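Local structure of putative cytoplasmic protein (Enterobacter cloacae, 4HFL) at residues W25-E30 with M63-N68; F55-P60 with F93-M98; Q125-F130 with V142-G147. The protein probably acts as an amidase effector of the type VI secretion system, cleaving peptidoglycan of rival bacteria unless inhibited by its immunity protein Tai4. All blocks are in the same frame, centred on the assembly; numbering follows the deposited sequence.

Contacts 1 and 2 share helix 59-69: contact 1 sets it against helix 21-30, and contact 2 sets its start against the start of helix 95-106. Their segments alternate along the chain, and their centres lie about 14 Å apart. Contact 3 follows both in sequence and joins strands 126-133 and 138-145 of the four-stranded antiparallel sheet, its centre about 12 Å from that of contact 1 and about 16 Å from that of contact 2. The three converge at Val-142 of contact 3, which is touched by Met-63 from contact 1 and by Cys-59, Val-95 and Met-98 from contact 2. Together they join three helices to the sheet, an arrangement consistent with the papain-like clan to which the family belongs.

Contact 1. Residues W25-E30 with M63-N68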
ATOM      1  N   TRP A  25       8.952   0.084   7.217  1.00 18.69           N
ATOM      2  CA  TRP A  25       8.561   1.307   7.915  1.00 22.95           C
ATOM      3  C   TRP A  25       9.429   2.499   7.514  1.00 25.71           C
ATOM      4  O   TRP A  25       8.928   3.631   7.347  1.00 25.87           O
ATOM      5  CB  TRP A  25       8.617   1.095   9.433  1.00 26.14           C
ATOM      6  CG  TRP A  25       7.995   2.236  10.183  1.00 31.68           C
ATOM      7  CD1 TRP A  25       8.628   3.356  10.662  1.00 35.91           C
ATOM      8  CD2 TRP A  25       6.605   2.380  10.528  1.00 25.99           C
ATOM      9  NE1 TRP A  25       7.711   4.181  11.285  1.00 37.54           N
ATOM     10  CE2 TRP A  25       6.468   3.601  11.216  1.00 27.52           C
ATOM     11  CE3 TRP A  25       5.468   1.590  10.320  1.00 22.66           C
ATOM     12  CZ2 TRP A  25       5.238   4.043  11.694  1.00 21.49           C
ATOM     13  CZ3 TRP A  25       4.260   2.032  10.799  1.00 26.76           C
ATOM     14  CH2 TRP A  25       4.154   3.243  11.478  1.00 28.43           C
ATOM     15  N   ASN A  26      10.730   2.236   7.362  1.00 23.15           N
ATOM     16  CA  ASN A  26      11.705   3.261   6.973  1.00 29.04           C
ATOM     17  C   ASN A  26      11.509   3.787   5.550  1.00 25.47           C
ATOM     18  O   ASN A  26      11.487   5.018   5.314  1.00 26.88           O
ATOM     19  CB  ASN A  26      13.136   2.728   7.147  1.00 30.00           C
ATOM     20  CG  ASN A  26      13.512   2.512   8.604  1.00 32.54           C
ATOM     21  OD1 ASN A  26      12.837   3.004   9.512  1.00 26.35           O
ATOM     22  ND2 ASN A  26      14.611   1.788   8.835  1.00 35.77           N
ATOM     23  N   ARG A  27      11.357   2.867   4.593  1.00 22.54           N
ATOM     24  CA  ARG A  27      11.067   3.310   3.219  1.00 23.43           C
ATOM     25  C   ARG A  27       9.730   4.092   3.141  1.00 20.40           C
ATOM     26  O   ARG A  27       9.616   5.168   2.485  1.00 29.03           O
ATOM     27  CB  ARG A  27      11.084   2.122   2.235  1.00 23.41           C
ATOM     28  CG  ARG A  27      12.364   1.260   2.254  1.00 25.65           C
ATOM     29  CD  ARG A  27      13.605   1.948   1.602  1.00 23.11           C
ATOM     30  NE  ARG A  27      14.183   2.967   2.478  1.00 28.56           N
ATOM     31  CZ  ARG A  27      14.907   2.699   3.559  1.00 30.35           C
ATOM     32  NH1 ARG A  27      15.150   1.437   3.905  1.00 33.82           N
ATOM     33  NH2 ARG A  27      15.380   3.697   4.305  1.00 28.99           N
ATOM     34  N   PHE A  28       8.719   3.564   3.830  1.00 24.62           N
ATOM     35  CA  PHE A  28       7.423   4.247   3.844  1.00 25.62           C
ATOM     36  C   PHE A  28       7.579   5.666   4.388  1.00 26.07           C
ATOM     37  O   PHE A  28       7.051   6.625   3.811  1.00 23.17           O
ATOM     38  CB  PHE A  28       6.372   3.487   4.651  1.00 19.20           C
ATOM     39  CG  PHE A  28       4.948   3.959   4.386  1.00 28.10           C
ATOM     40  CD1 PHE A  28       4.076   3.191   3.632  1.00 28.38           C
ATOM     41  CD2 PHE A  28       4.495   5.181   4.886  1.00 28.17           C
ATOM     42  CE1 PHE A  28       2.763   3.622   3.383  1.00 27.23           C
ATOM     43  CE2 PHE A  28       3.189   5.618   4.643  1.00 25.45           C
ATOM     44  CZ  PHE A  28       2.328   4.836   3.900  1.00 25.61           C
ATOM     45  N   LYS A  29       8.295   5.796   5.501  1.00 27.28           N
ATOM     46  CA  LYS A  29       8.569   7.111   6.059  1.00 33.49           C
ATOM     47  C   LYS A  29       9.148   7.988   4.973  1.00 34.62           C
ATOM     48  O   LYS A  29       8.718   9.136   4.818  1.00 36.64           O
ATOM     49  CB  LYS A  29       9.534   7.034   7.255  1.00 44.99           C
ATOM     50  CG  LYS A  29       8.839   6.798   8.602  1.00 54.32           C
ATOM     51  CD  LYS A  29       9.722   7.235   9.779  1.00 59.22           C
ATOM     52  CE  LYS A  29       8.882   7.537  11.021  1.00 61.38           C
ATOM     53  NZ  LYS A  29       9.716   7.934  12.199  1.00 60.42           N
ATOM     54  N   GLU A  30      10.092   7.442   4.198  1.00 36.32           N
ATOM     55  CA  GLU A  30      10.651   8.222   3.083  1.00 36.87           C
ATOM     56  C   GLU A  30       9.586   8.728   2.107  1.00 39.81           C
ATOM     57  O   GLU A  30       9.718   9.834   1.570  1.00 37.64           O
ATOM     58  CB  GLU A  30      11.724   7.437   2.325  1.00 39.04           C
ATOM     59  CG  GLU A  30      13.031   7.250   3.095  1.00 35.47           C
ATOM     60  CD  GLU A  30      13.895   6.154   2.505  1.00 37.21           C
ATOM     61  OE1 GLU A  30      13.475   5.516   1.515  1.00 37.91           O
ATOM     62  OE2 GLU A  30      15.000   5.925   3.029  1.00 43.21           O
ATOM     63  N   MET A  63       3.357   2.286  -1.766  1.00 26.29           N
ATOM     64  CA  MET A  63       3.566   0.861  -1.479  1.00 19.33           C
ATOM     65  C   MET A  63       4.466   0.162  -2.504  1.00 20.68           C
ATOM     66  O   MET A  63       5.201  -0.785  -2.171  1.00 19.88           O
ATOM     67  CB  MET A  63       2.218   0.158  -1.384  1.00 13.58           C
ATOM     68  CG  MET A  63       1.428   0.544  -0.145  1.00 20.46           C
ATOM     69  SD  MET A  63       2.292   0.348   1.449  1.00 34.15           S
ATOM     70  CE  MET A  63       3.032  -1.290   1.287  1.00 17.75           C
ATOM     71  N   SER A  64       4.404   0.631  -3.750  1.00 20.86           N
ATOM     72  CA  SER A  64       5.306   0.139  -4.794  1.00 22.24           C
ATOM     73  C   SER A  64       6.738   0.499  -4.453  1.00 25.40           C
ATOM     74  O   SER A  64       7.648  -0.319  -4.642  1.00 26.83           O
ATOM     75  CB  SER A  64       4.928   0.732  -6.159  1.00 25.76           C
ATOM     76  OG  SER A  64       3.641   0.283  -6.564  1.00 27.24           O
ATOM     77  N   TYR A  65       6.953   1.721  -3.956  1.00 25.12           N
ATOM     78  CA  TYR A  65       8.308   2.140  -3.556  1.00 29.30           C
ATOM     79  C   TYR A  65       8.814   1.259  -2.400  1.00 28.76           C
ATOM     80  O   TYR A  65       9.959   0.754  -2.421  1.00 27.13           O
ATOM     81  CB  TYR A  65       8.328   3.632  -3.177  1.00 31.87           C
ATOM     82  CG  TYR A  65       9.623   4.101  -2.533  1.00 33.13           C
ATOM     83  CD1 TYR A  65      10.695   4.518  -3.309  1.00 33.14           C
ATOM     84  CD2 TYR A  65       9.768   4.138  -1.148  1.00 27.29           C
ATOM     85  CE1 TYR A  65      11.876   4.946  -2.733  1.00 37.24           C
ATOM     86  CE2 TYR A  65      10.961   4.560  -0.558  1.00 29.49           C
ATOM     87  CZ  TYR A  65      12.008   4.965  -1.357  1.00 36.63           C
ATOM     88  OH  TYR A  65      13.199   5.394  -0.788  1.00 33.31           O
ATOM     89  N   VAL A  66       7.953   1.060  -1.397  1.00 23.16           N
ATOM     90  CA  VAL A  66       8.313   0.208  -0.256  1.00 20.90           C
ATOM     91  C   VAL A  66       8.708  -1.191  -0.711  1.00 18.80           C
ATOM     92  O   VAL A  66       9.773  -1.696  -0.335  1.00 22.63           O
ATOM     93  CB  VAL A  66       7.152   0.118   0.779  1.00 29.03           C
ATOM     94  CG1 VAL A  66       7.403  -0.996   1.793  1.00 23.31           C
ATOM     95  CG2 VAL A  66       6.977   1.461   1.484  1.00 28.22           C
ATOM     96  N   LEU A  67       7.851  -1.822  -1.509  1.00 18.18           N
ATOM     97  CA  LEU A  67       8.134  -3.180  -1.979  1.00 17.26           C
ATOM     98  C   LEU A  67       9.404  -3.226  -2.825  1.00 22.90           C
ATOM     99  O   LEU A  67      10.213  -4.126  -2.659  1.00 21.58           O
ATOM    100  CB  LEU A  67       6.963  -3.738  -2.771  1.00 20.33           C
ATOM    101  CG  LEU A  67       5.686  -3.988  -1.961  1.00 20.04           C
ATOM    102  CD1 LEU A  67       4.557  -4.401  -2.872  1.00 21.87           C
ATOM    103  CD2 LEU A  67       5.936  -5.059  -0.934  1.00 16.86           C
ATOM    104  N   ASN A  68       9.588  -2.249  -3.712  1.00 21.31           N
ATOM    105  CA  ASN A  68      10.752  -2.222  -4.599  1.00 22.03           C
ATOM    106  C   ASN A  68      12.031  -2.143  -3.820  1.00 26.06           C
ATOM    107  O   ASN A  68      13.022  -2.799  -4.164  1.00 31.12           O
ATOM    108  CB  ASN A  68      10.691  -1.015  -5.562  1.00 23.86           C
ATOM    109  CG  ASN A  68       9.867  -1.296  -6.812  1.00 28.45           C
ATOM    110  OD1 ASN A  68       9.874  -2.418  -7.341  1.00 26.78           O
ATOM    111  ND2 ASN A  68       9.147  -0.275  -7.293  1.00 26.82           N
TER
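Arg-27 and Val-66 mark the closest backbone approach, their CA atoms 5.4 Å apart, where the axes of segments 25-30 and 63-68 come within 8.8 Å, with 140° between their N-to-C directions. On the buried side, CG2 of Val-66 fits against the helix backbone, 3.6 Å from N of Phe-28, and also touches CB of that residue. The Phe-28 ring, its CG anti to the backbone N (chi1 -165°), offers its edge to Met-63. SD of Met-63 lies in the ring plane, 3.8 Å from CE1 of Phe-28, a Met-aromatic contact made beside the ring and not over it. Toward the outer side, Tyr-65 turns a ring edge to the other helix, bringing CE2 3.4 Å from O of Arg-27. Its hydroxyl donates to OE1 of Glu-30, although the modelled separation is too short for its exact geometry to be trusted. Arg-27 grips the Glu-30 carboxylate side-on in a salt bridge, NE to OE1 of Glu-30 at 2.8 Å and NH2 to OE2 at 2.6 Å, both oxygens being met from above the carboxylate plane. Beyond the helix pair, Phe-28 packs on Thr-143 and Leu-144 of strand 138-145, Met-63 on Met-98 of helix 95-106, and Tyr-65 on Tyr-91 of strand 90-92.

Contact 2. Residues F55-P60 with F93-M98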
ATOM      1  N   PHE A  55      -2.573  10.248 -12.208  1.00 46.32           N
ATOM      2  CA  PHE A  55      -2.436   9.531 -10.934  1.00 40.08           C
ATOM      3  C   PHE A  55      -2.864  10.467  -9.810  1.00 43.24           C
ATOM      4  O   PHE A  55      -2.227  11.499  -9.589  1.00 49.81           O
ATOM      5  CB  PHE A  55      -0.983   9.087 -10.654  1.00 38.43           C
ATOM      6  CG  PHE A  55      -0.390   8.160 -11.691  1.00 34.73           C
ATOM      7  CD1 PHE A  55      -1.145   7.679 -12.748  1.00 35.15           C
ATOM      8  CD2 PHE A  55       0.938   7.766 -11.596  1.00 37.75           C
ATOM      9  CE1 PHE A  55      -0.581   6.845 -13.699  1.00 37.16           C
ATOM     10  CE2 PHE A  55       1.505   6.922 -12.545  1.00 37.22           C
ATOM     11  CZ  PHE A  55       0.742   6.460 -13.590  1.00 37.34           C
ATOM     12  N   LYS A  56      -3.927  10.109  -9.096  1.00 43.11           N
ATOM     13  CA  LYS A  56      -4.420  10.929  -7.990  1.00 44.66           C
ATOM     14  C   LYS A  56      -4.294  10.228  -6.632  1.00 40.25           C
ATOM     15  O   LYS A  56      -4.501  10.854  -5.582  1.00 36.72           O
ATOM     16  CB  LYS A  56      -5.877  11.346  -8.234  1.00 44.49           C
ATOM     17  CG  LYS A  56      -6.086  12.262  -9.450  1.00 47.54           C
ATOM     18  CD  LYS A  56      -7.578  12.402  -9.765  1.00 44.85           C
ATOM     19  CE  LYS A  56      -7.820  13.315 -10.954  1.00 47.69           C
ATOM     20  NZ  LYS A  56      -9.250  13.260 -11.382  1.00 50.63           N
ATOM     21  N   ASN A  57      -3.961   8.937  -6.657  1.00 35.20           N
ATOM     22  CA  ASN A  57      -3.798   8.168  -5.429  1.00 36.18           C
ATOM     23  C   ASN A  57      -2.322   7.851  -5.149  1.00 34.26           C
ATOM     24  O   ASN A  57      -1.663   7.124  -5.908  1.00 32.86           O
ATOM     25  CB  ASN A  57      -4.648   6.886  -5.473  1.00 35.10           C
ATOM     26  CG  ASN A  57      -4.875   6.278  -4.090  1.00 39.29           C
ATOM     27  OD1 ASN A  57      -4.347   6.767  -3.082  1.00 43.38           O
ATOM     28  ND2 ASN A  57      -5.672   5.209  -4.036  1.00 34.63           N
ATOM     29  N   ALA A  58      -1.809   8.415  -4.059  1.00 34.37           N
ATOM     30  CA  ALA A  58      -0.415   8.227  -3.667  1.00 36.57           C
ATOM     31  C   ALA A  58      -0.182   6.814  -3.137  1.00 32.89           C
ATOM     32  O   ALA A  58       0.930   6.287  -3.207  1.00 31.37           O
ATOM     33  CB  ALA A  58      -0.023   9.266  -2.622  1.00 36.90           C
ATOM     34  N   CYS A  59      -1.242   6.202  -2.618  1.00 31.65           N
ATOM     35  CA  CYS A  59      -1.132   4.941  -1.871  1.00 32.37           C
ATOM     36  C   CYS A  59      -0.419   3.762  -2.586  1.00 27.51           C
ATOM     37  O   CYS A  59       0.559   3.200  -2.048  1.00 30.28           O
ATOM     38  CB  CYS A  59      -2.505   4.547  -1.298  1.00 35.89           C
ATOM     39  SG  CYS A  59      -2.620   2.857  -0.737  1.00 30.18           S
ATOM     40  N   PRO A  60      -0.883   3.386  -3.794  1.00 29.95           N
ATOM     41  CA  PRO A  60      -0.220   2.269  -4.490  1.00 19.62           C
ATOM     42  C   PRO A  60       1.200   2.598  -4.943  1.00 20.57           C
ATOM     43  O   PRO A  60       2.026   1.683  -5.079  1.00 22.41           O
ATOM     44  CB  PRO A  60      -1.128   2.028  -5.708  1.00 24.66           C
ATOM     45  CG  PRO A  60      -1.860   3.357  -5.914  1.00 25.08           C
ATOM     46  CD  PRO A  60      -2.064   3.883  -4.537  1.00 33.02           C
ATOM     47  N   PHE A  93      -0.209   2.249  -9.831  1.00 32.75           N
ATOM     48  CA  PHE A  93      -0.889   3.502  -9.529  1.00 32.01           C
ATOM     49  C   PHE A  93      -2.397   3.284  -9.277  1.00 34.39           C
ATOM     50  O   PHE A  93      -3.129   4.246  -9.023  1.00 31.49           O
ATOM     51  CB  PHE A  93      -0.650   4.529 -10.644  1.00 33.09           C
ATOM     52  CG  PHE A  93      -1.077   4.055 -12.005  1.00 37.63           C
ATOM     53  CD1 PHE A  93      -2.376   4.280 -12.454  1.00 41.46           C
ATOM     54  CD2 PHE A  93      -0.189   3.382 -12.831  1.00 36.02           C
ATOM     55  CE1 PHE A  93      -2.783   3.849 -13.706  1.00 42.39           C
ATOM     56  CE2 PHE A  93      -0.583   2.952 -14.088  1.00 42.72           C
ATOM     57  CZ  PHE A  93      -1.892   3.181 -14.523  1.00 40.20           C
ATOM     58  N   ARG A  94      -2.831   2.019  -9.328  1.00 34.52           N
ATOM     59  CA  ARG A  94      -4.192   1.620  -8.944  1.00 33.76           C
ATOM     60  C   ARG A  94      -4.182   0.774  -7.670  1.00 29.56           C
ATOM     61  O   ARG A  94      -3.474  -0.243  -7.576  1.00 20.99           O
ATOM     62  CB  ARG A  94      -4.871   0.839 -10.072  1.00 36.03           C
ATOM     63  CG  ARG A  94      -5.264   1.700 -11.257  1.00 43.82           C
ATOM     64  CD  ARG A  94      -5.589   0.849 -12.472  1.00 52.14           C
ATOM     65  NE  ARG A  94      -5.405   1.596 -13.717  1.00 59.90           N
ATOM     66  CZ  ARG A  94      -5.593   1.090 -14.933  1.00 60.34           C
ATOM     67  NH1 ARG A  94      -5.980  -0.169 -15.075  1.00 58.26           N
ATOM     68  NH2 ARG A  94      -5.396   1.844 -16.009  1.00 62.39           N
ATOM     69  N   VAL A  95      -4.973   1.177  -6.682  1.00 30.21           N
ATOM     70  CA  VAL A  95      -4.918   0.493  -5.393  1.00 27.96           C
ATOM     71  C   VAL A  95      -5.415  -0.960  -5.467  1.00 28.73           C
ATOM     72  O   VAL A  95      -4.925  -1.831  -4.739  1.00 25.36           O
ATOM     73  CB  VAL A  95      -5.612   1.310  -4.273  1.00 37.35           C
ATOM     74  CG1 VAL A  95      -7.135   1.219  -4.380  1.00 35.51           C
ATOM     75  CG2 VAL A  95      -5.134   0.847  -2.911  1.00 31.32           C
ATOM     76  N   LYS A  96      -6.366  -1.227  -6.360  1.00 26.50           N
ATOM     77  CA  LYS A  96      -6.893  -2.586  -6.542  1.00 25.68           C
ATOM     78  C   LYS A  96      -5.790  -3.537  -7.014  1.00 27.83           C
ATOM     79  O   LYS A  96      -5.767  -4.724  -6.652  1.00 30.50           O
ATOM     80  CB  LYS A  96      -8.061  -2.565  -7.536  1.00 34.82           C
ATOM     81  CG  LYS A  96      -7.809  -3.323  -8.825  1.00 47.87           C
ATOM     82  CD  LYS A  96      -8.357  -2.568 -10.035  1.00 57.44           C
ATOM     83  CE  LYS A  96      -7.983  -3.289 -11.327  1.00 62.82           C
ATOM     84  NZ  LYS A  96      -8.243  -2.465 -12.538  1.00 65.73           N
ATOM     85  N   ASP A  97      -4.862  -3.001  -7.804  1.00 26.31           N
ATOM     86  CA  ASP A  97      -3.742  -3.784  -8.317  1.00 27.49           C
ATOM     87  C   ASP A  97      -2.750  -4.126  -7.207  1.00 29.63           C
ATOM     88  O   ASP A  97      -2.225  -5.238  -7.155  1.00 30.78           O
ATOM     89  CB  ASP A  97      -3.016  -3.020  -9.426  1.00 23.84           C
ATOM     90  CG  ASP A  97      -3.849  -2.876 -10.692  1.00 33.05           C
ATOM     91  OD1 ASP A  97      -4.838  -3.620 -10.864  1.00 34.31           O
ATOM     92  OD2 ASP A  97      -3.493  -2.024 -11.530  1.00 34.24           O
ATOM     93  N   MET A  98      -2.477  -3.165  -6.328  1.00 27.08           N
ATOM     94  CA  MET A  98      -1.566  -3.414  -5.212  1.00 23.68           C
ATOM     95  C   MET A  98      -2.195  -4.456  -4.281  1.00 28.47           C
ATOM     96  O   MET A  98      -1.534  -5.413  -3.829  1.00 29.73           O
ATOM     97  CB  MET A  98      -1.293  -2.106  -4.465  1.00 21.73           C
ATOM     98  CG  MET A  98      -0.411  -2.242  -3.229  1.00 22.82           C
ATOM     99  SD  MET A  98       1.159  -3.097  -3.540  1.00 24.49           S
ATOM    100  CE  MET A  98       1.927  -2.008  -4.754  1.00 19.96           C
TER
HETATM  101  O   HOH W   1      -2.520   6.888  -8.626  1.00 37.42           O
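Phe-55 and Phe-93 form an offset stack, their centroids 4.1 Å apart and their planes only 10° from parallel. The displacement leaves CB of Phe-93 directly over the middle of the Phe-55 ring, a CH-pi contact at 3.5 Å from the centroid, while CE1 of Phe-55 comes to 3.3 Å from CG of Phe-93. Phe-93 reaches this position with CG between its backbone N and carbonyl carbon (chi1 57°). Apolar packing continues through Pro-60, whose CG presses on the backbone of Phe-93, 3.4 Å from its C atom, and whose CB lies near that of Met-98. Cys-59 SG meets CG2 of Val-95 at 3.9 Å. Polar links are fewer: a water donates both to O of Asn-57 and to O of Phe-93, at 2.7 Å from the latter, and so bridges the two loops. Within its own segment, Asn-57 OD1 accepts from N of Cys-59 at 3.2 Å, a capping bond ahead of helix 59-69. Cys-59 lies near the N-terminal end of this helix, and its side chain touches His-141 on strand 138-145, an arrangement consistent with the papain-like clan, in which a helix-borne cysteine faces a histidine on the sheet.

Contact 3. Residues Q125-F130 with V142-G147; sequences QGIIIF and VTLWNG
Ile-128 and Thr-143 have matching first torsions: in Ile-128 CG1 is anti to the backbone N (chi1 -165°), in Thr-143 OG1 is (chi1 -171°), and in both the remaining branch, CG2, falls between N and the carbonyl carbon. Paired across the strands on one face, the two side chains lie alongside, and these torsions set their CG2 methyls 3.6 Å apart. The Thr-143 methyl also meets the edge of the Phe-130 ring at CE2, while OG1 is engaged by Asp-152 and Ser-151. Ile-128 CG2 additionally touches CB of Trp-145, 3.9 Å away. Ile-128, Thr-143 and Trp-145 line one face of a beta hairpin, strands 126-133 and 138-145, the latter forming an outer strand of the sheet within this chain. Ile-128 and Thr-143 are a hydrogen-bonded antiparallel pair, each N to the partner's O at 2.9 Å, as are Gly-126 and Trp-145. At the backbone angles of Gly-126 a side chain would collide with the carbonyl oxygen of Gln-125. On the other face, Ile-127 CG1 meets Leu-144 CD2 at 3.8 Å, and Ile-129 CG1 sits 3.9 Å from Val-142 CG2. There Ile-129 and Val-142 pack against Ile-99 of helix 95-106, and Leu-144 against Trp-25 and Phe-28 of helix 21-30.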
ATOM      1  N   GLN A 125       2.220  -6.252  14.128  1.00 22.13           N
ATOM      2  CA  GLN A 125       2.848  -5.227  13.287  1.00 20.15           C
ATOM      3  C   GLN A 125       3.014  -5.800  11.881  1.00 22.95           C
ATOM      4  O   GLN A 125       3.362  -6.981  11.718  1.00 18.59           O
ATOM      5  CB  GLN A 125       4.213  -4.790  13.864  1.00 25.89           C
ATOM      6  CG  GLN A 125       5.317  -5.861  13.844  1.00 25.98           C
ATOM      7  CD  GLN A 125       6.619  -5.360  14.441  1.00 25.62           C
ATOM      8  OE1 GLN A 125       6.617  -4.441  15.276  1.00 25.06           O
ATOM      9  NE2 GLN A 125       7.748  -5.960  14.018  1.00 16.78           N
ATOM     10  N   GLY A 126       2.745  -4.990  10.860  1.00 21.12           N
ATOM     11  CA  GLY A 126       2.910  -5.467   9.499  1.00 18.29           C
ATOM     12  C   GLY A 126       2.210  -4.623   8.452  1.00 18.17           C
ATOM     13  O   GLY A 126       1.979  -3.432   8.642  1.00 17.67           O
ATOM     14  N   ILE A 127       1.887  -5.254   7.328  1.00 19.46           N
ATOM     15  CA  ILE A 127       1.201  -4.584   6.231  1.00 16.50           C
ATOM     16  C   ILE A 127      -0.301  -4.782   6.384  1.00 19.40           C
ATOM     17  O   ILE A 127      -0.758  -5.897   6.603  1.00 16.96           O
ATOM     18  CB  ILE A 127       1.613  -5.205   4.880  1.00 18.78           C
ATOM     19  CG1 ILE A 127       3.089  -4.927   4.588  1.00 26.34           C
ATOM     20  CG2 ILE A 127       0.715  -4.679   3.735  1.00 18.68           C
ATOM     21  CD1 ILE A 127       3.577  -5.601   3.322  1.00 28.86           C
ATOM     22  N   ILE A 128      -1.079  -3.713   6.228  1.00 12.65           N
ATOM     23  CA  ILE A 128      -2.527  -3.821   6.388  1.00 12.31           C
ATOM     24  C   ILE A 128      -3.284  -3.158   5.221  1.00 19.25           C
ATOM     25  O   ILE A 128      -2.909  -2.073   4.763  1.00 20.65           O
ATOM     26  CB  ILE A 128      -2.979  -3.281   7.784  1.00 19.74           C
ATOM     27  CG1 ILE A 128      -4.403  -3.728   8.118  1.00 21.15           C
ATOM     28  CG2 ILE A 128      -2.847  -1.753   7.870  1.00 16.03           C
ATOM     29  CD1 ILE A 128      -4.773  -3.456   9.581  1.00 20.80           C
ATOM     30  N   ILE A 129      -4.323  -3.835   4.732  1.00 15.57           N
ATOM     31  CA  ILE A 129      -5.193  -3.316   3.675  1.00 16.56           C
ATOM     32  C   ILE A 129      -6.602  -3.119   4.229  1.00 24.87           C
ATOM     33  O   ILE A 129      -7.218  -4.072   4.721  1.00 21.85           O
ATOM     34  CB  ILE A 129      -5.357  -4.336   2.523  1.00 20.22           C
ATOM     35  CG1 ILE A 129      -4.013  -4.678   1.869  1.00 14.63           C
ATOM     36  CG2 ILE A 129      -6.371  -3.830   1.488  1.00 21.25           C
ATOM     37  CD1 ILE A 129      -4.133  -5.828   0.867  1.00 17.76           C
ATOM     38  N   PHE A 130      -7.128  -1.905   4.099  1.00 24.14           N
ATOM     39  CA  PHE A 130      -8.491  -1.595   4.504  1.00 19.96           C
ATOM     40  C   PHE A 130      -9.315  -1.435   3.240  1.00 22.75           C
ATOM     41  O   PHE A 130      -8.992  -0.600   2.424  1.00 26.22           O
ATOM     42  CB  PHE A 130      -8.520  -0.247   5.227  1.00 18.05           C
ATOM     43  CG  PHE A 130      -7.709  -0.206   6.493  1.00 21.25           C
ATOM     44  CD1 PHE A 130      -8.192  -0.767   7.666  1.00 18.00           C
ATOM     45  CD2 PHE A 130      -6.465   0.415   6.513  1.00 21.55           C
ATOM     46  CE1 PHE A 130      -7.449  -0.712   8.840  1.00 20.46           C
ATOM     47  CE2 PHE A 130      -5.725   0.479   7.681  1.00 20.66           C
ATOM     48  CZ  PHE A 130      -6.217  -0.088   8.849  1.00 15.45           C
ATOM     49  N   VAL A 142      -3.875   0.911   1.489  1.00 14.07           N
ATOM     50  CA  VAL A 142      -2.860  -0.029   1.932  1.00 12.62           C
ATOM     51  C   VAL A 142      -1.818   0.759   2.713  1.00 19.71           C
ATOM     52  O   VAL A 142      -1.381   1.823   2.268  1.00 18.01           O
ATOM     53  CB  VAL A 142      -2.202  -0.714   0.730  1.00 16.97           C
ATOM     54  CG1 VAL A 142      -1.115  -1.670   1.196  1.00 17.48           C
ATOM     55  CG2 VAL A 142      -3.243  -1.442  -0.106  1.00 21.87           C
ATOM     56  N   THR A 143      -1.430   0.257   3.881  1.00 14.68           N
ATOM     57  CA  THR A 143      -0.491   1.016   4.722  1.00 23.62           C
ATOM     58  C   THR A 143       0.246   0.056   5.646  1.00 22.22           C
ATOM     59  O   THR A 143       0.136  -1.174   5.491  1.00 15.94           O
ATOM     60  CB  THR A 143      -1.231   2.139   5.535  1.00 20.71           C
ATOM     61  OG1 THR A 143      -0.279   3.001   6.172  1.00 23.16           O
ATOM     62  CG2 THR A 143      -2.156   1.537   6.595  1.00 15.97           C
ATOM     63  N   LEU A 144       1.005   0.600   6.593  1.00 22.89           N
ATOM     64  CA  LEU A 144       1.680  -0.232   7.592  1.00 12.58           C
ATOM     65  C   LEU A 144       1.063   0.053   8.948  1.00 18.16           C
ATOM     66  O   LEU A 144       0.632   1.180   9.201  1.00 14.84           O
ATOM     67  CB  LEU A 144       3.174   0.088   7.662  1.00 12.00           C
ATOM     68  CG  LEU A 144       3.955  -0.032   6.350  1.00 18.19           C
ATOM     69  CD1 LEU A 144       5.397   0.394   6.547  1.00 15.18           C
ATOM     70  CD2 LEU A 144       3.911  -1.454   5.826  1.00 13.36           C
ATOM     71  N   TRP A 145       1.053  -0.960   9.814  1.00 18.11           N
ATOM     72  CA  TRP A 145       0.476  -0.874  11.157  1.00 23.55           C
ATOM     73  C   TRP A 145       1.526  -1.355  12.155  1.00 22.40           C
ATOM     74  O   TRP A 145       2.118  -2.408  11.952  1.00 20.13           O
ATOM     75  CB  TRP A 145      -0.782  -1.759  11.214  1.00 19.16           C
ATOM     76  CG  TRP A 145      -1.237  -2.149  12.594  1.00 18.84           C
ATOM     77  CD1 TRP A 145      -1.011  -3.340  13.227  1.00 18.69           C
ATOM     78  CD2 TRP A 145      -2.010  -1.351  13.503  1.00 17.32           C
ATOM     79  NE1 TRP A 145      -1.603  -3.333  14.474  1.00 19.15           N
ATOM     80  CE2 TRP A 145      -2.221  -2.126  14.666  1.00 22.23           C
ATOM     81  CE3 TRP A 145      -2.556  -0.065  13.440  1.00 18.56           C
ATOM     82  CZ2 TRP A 145      -2.943  -1.648  15.764  1.00 18.49           C
ATOM     83  CZ3 TRP A 145      -3.273   0.408  14.525  1.00 19.80           C
ATOM     84  CH2 TRP A 145      -3.449  -0.376  15.678  1.00 20.91           C
ATOM     85  N   ASN A 146       1.773  -0.591  13.216  1.00 16.94           N
ATOM     86  CA  ASN A 146       2.861  -0.927  14.140  1.00 20.29           C
ATOM     87  C   ASN A 146       2.367  -1.460  15.481  1.00 25.89           C
ATOM     88  O   ASN A 146       3.164  -1.648  16.410  1.00 24.93           O
ATOM     89  CB  ASN A 146       3.803   0.279  14.364  1.00 16.99           C
ATOM     90  CG  ASN A 146       3.202   1.335  15.297  1.00 22.52           C
ATOM     91  OD1 ASN A 146       2.002   1.323  15.589  1.00 22.97           O
ATOM     92  ND2 ASN A 146       4.038   2.259  15.763  1.00 30.26           N
ATOM     93  N   GLY A 147       1.057  -1.687  15.592  1.00 19.07           N
ATOM     94  CA  GLY A 147       0.487  -2.165  16.844  1.00 18.61           C
ATOM     95  C   GLY A 147      -0.299  -1.077  17.547  1.00 19.89           C
ATOM     96  O   GLY A 147      -1.027  -1.350  18.512  1.00 23.80           O
TER